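Local coordinates for lipoprotein (Clostridioides difficile, PDB 7RAG), which binds the CwlD amidase as the GerS lipoprotein and allosterically activates it during spore formation, at the interface of chains A and B. Sequence-based numbering; all coordinates share one arbitrary frame. Chains: chain A/B, Lipoprotein.

The interface of chains A and B. Residues chain A 55-61; chain B 43-46.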
loop_
_atom_site.group_PDB
_atom_site.type_symbol
_atom_site.label_atom_id
_atom_site.label_comp_id
_atom_site.label_asym_id
_atom_site.label_seq_id
_atom_site.Cartn_x
_atom_site.Cartn_y
_atom_site.Cartn_z
ATOM N N LYS A 55 5.201 -11.067 7.394
ATOM C CA LYS A 55 5.947 -11.263 6.158
ATOM C C LYS A 55 6.405 -12.711 6.091
ATOM O O LYS A 55 6.987 -13.218 7.052
ATOM C CB LYS A 55 7.137 -10.321 6.076
ATOM C CG LYS A 55 7.938 -10.440 4.807
ATOM C CD LYS A 55 8.683 -9.147 4.540
ATOM C CE LYS A 55 9.821 -9.352 3.546
ATOM N NZ LYS A 55 9.714 -8.382 2.411
ATOM N N LEU A 56 6.095 -13.389 4.985
ATOM C CA LEU A 56 6.608 -14.725 4.703
ATOM C C LEU A 56 7.522 -14.615 3.495
ATOM O O LEU A 56 7.066 -14.228 2.412
ATOM C CB LEU A 56 5.494 -15.734 4.412
ATOM C CG LEU A 56 4.104 -15.535 5.010
ATOM C CD1 LEU A 56 3.271 -16.779 4.725
ATOM C CD2 LEU A 56 4.160 -15.266 6.515
ATOM N N GLU A 57 8.796 -14.943 3.669
ATOM C CA GLU A 57 9.723 -14.939 2.553
ATOM C C GLU A 57 10.314 -16.331 2.353
ATOM O O GLU A 57 10.755 -16.975 3.312
ATOM C CB GLU A 57 10.829 -13.901 2.760
ATOM C CG GLU A 57 11.983 -14.082 1.781
ATOM C CD GLU A 57 13.212 -13.362 2.226
ATOM O OE1 GLU A 57 13.048 -12.423 3.040
ATOM O OE2 GLU A 57 14.330 -13.753 1.795
ATOM N N VAL A 58 10.334 -16.782 1.113
ATOM C CA VAL A 58 10.809 -18.121 0.803
ATOM C C VAL A 58 12.313 -18.092 0.592
ATOM O O VAL A 58 12.837 -17.236 -0.131
ATOM C CB VAL A 58 10.105 -18.686 -0.434
ATOM C CG1 VAL A 58 10.398 -20.153 -0.504
ATOM C CG2 VAL A 58 8.619 -18.438 -0.359
ATOM N N ILE A 59 13.010 -19.044 1.212
ATOM C CA ILE A 59 14.451 -19.156 1.070
ATOM C C ILE A 59 14.866 -20.455 0.393
ATOM O O ILE A 59 15.767 -20.446 -0.448
ATOM C CB ILE A 59 15.175 -18.990 2.425
ATOM C CG1 ILE A 59 14.686 -19.985 3.460
ATOM C CG2 ILE A 59 15.016 -17.574 2.964
ATOM C CD1 ILE A 59 15.507 -19.933 4.736
ATOM N N SER A 60 14.234 -21.596 0.744
ATOM C CA SER A 60 14.923 -22.847 0.411
ATOM C C SER A 60 14.837 -23.279 -1.044
ATOM O O SER A 60 15.894 -23.400 -1.686
ATOM C CB SER A 60 14.455 -24.034 1.239
ATOM O OG SER A 60 14.630 -25.217 0.480
ATOM N N PRO A 61 13.660 -23.583 -1.601
ATOM C CA PRO A 61 13.669 -24.080 -2.989
ATOM C C PRO A 61 14.167 -22.930 -3.847
ATOM O O PRO A 61 13.580 -21.848 -3.851
ATOM C CB PRO A 61 12.206 -24.465 -3.271
ATOM C CG PRO A 61 11.490 -24.319 -1.950
ATOM C CD PRO A 61 12.292 -23.361 -1.098
ATOM N N VAL B 43 11.175 -23.944 2.639
ATOM C CA VAL B 43 11.596 -23.247 3.844
ATOM C C VAL B 43 11.288 -21.770 3.677
ATOM O O VAL B 43 11.676 -21.144 2.685
ATOM C CB VAL B 43 13.080 -23.473 4.182
ATOM C CG1 VAL B 43 13.476 -22.660 5.376
ATOM C CG2 VAL B 43 13.320 -24.934 4.488
ATOM N N LEU B 44 10.562 -21.228 4.636
ATOM C CA LEU B 44 10.205 -19.825 4.666
ATOM C C LEU B 44 10.772 -19.232 5.937
ATOM O O LEU B 44 11.036 -19.950 6.905
ATOM C CB LEU B 44 8.675 -19.622 4.640
ATOM C CG LEU B 44 7.965 -20.128 3.378
ATOM C CD1 LEU B 44 7.604 -21.613 3.487
ATOM C CD2 LEU B 44 6.749 -19.296 3.053
ATOM N N ILE B 45 10.962 -17.917 5.928
ATOM C CA ILE B 45 11.107 -17.160 7.163
ATOM C C ILE B 45 9.806 -16.409 7.406
ATOM O O ILE B 45 9.264 -15.777 6.489
ATOM C CB ILE B 45 12.321 -16.225 7.108
ATOM C CG1 ILE B 45 13.574 -17.086 6.922
ATOM C CG2 ILE B 45 12.412 -15.409 8.395
ATOM C CD1 ILE B 45 14.756 -16.346 6.435
ATOM N N HIS B 46 9.260 -16.565 8.610
ATOM C CA HIS B 46 8.084 -15.846 9.069
ATOM C C HIS B 46 8.532 -14.729 9.974
ATOM O O HIS B 46 9.232 -14.978 10.965
ATOM C CB HIS B 46 7.150 -16.730 9.883
ATOM C CG HIS B 46 6.450 -17.761 9.081
ATOM N ND1 HIS B 46 5.478 -18.576 9.615
ATOM C CD2 HIS B 46 6.576 -18.114 7.784
ATOM C CE1 HIS B 46 5.038 -19.393 8.679
ATOM N NE2 HIS B 46 5.683 -19.126 7.559
#
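The carbonyl oxygen of B:Val43 is the best-held polar atom, taking two backbone N-H groups from chain A. A:Ile59 N reaches B:Val43 O at 2.9 Å and almost straight, 171° at the hydrogen. A:Ser60 N comes to B:Val43 O at 3.2 Å, in the carbonyl plane and on a lone pair. Two successive amides can share one acceptor because chain A turns out of its strand here. Two residues farther along each strand, A:Glu57 and B:Ile45 pair through both backbone groups: B:Ile45 N gives to A:Glu57 O at 2.8 Å, and A:Glu57 N gives back to B:Ile45 O at 3.0 Å. This exchange fixes an antiparallel register, with A:Leu56 opposite B:His46 and A:Val58 opposite B:Leu44.

Side chains pack on both faces of the joined strands. On one, A:Ile59 holds CG1 in the crowded position between its backbone N and carbonyl carbon (chi1 56°), which lays CD1 obliquely across B:Val43, 3.5 Å from CG1 of that valine. Its other branch, CG2, meets CD1 at the tip of B:Ile45, whose side chain crosses at about a right angle. On the opposite face A:Val58 and B:Leu44 lie side by side, pointing the same way, with valine CG2 4.0 Å from leucine CD2. Farther along, A:Leu56 CD2 sits over the rim of one face of the B:His46 imidazole, 3.9 Å above its plane.

The patch joins the end of strand 40-58 in chain A and the loop after it to the early part of the same strand in chain B; two-fold symmetry repeats it with the chains exchanged. The long strands cross between the pair's lobes, resembling a strand swap, though the structure alone does not show whether this GerS pair is the biological form.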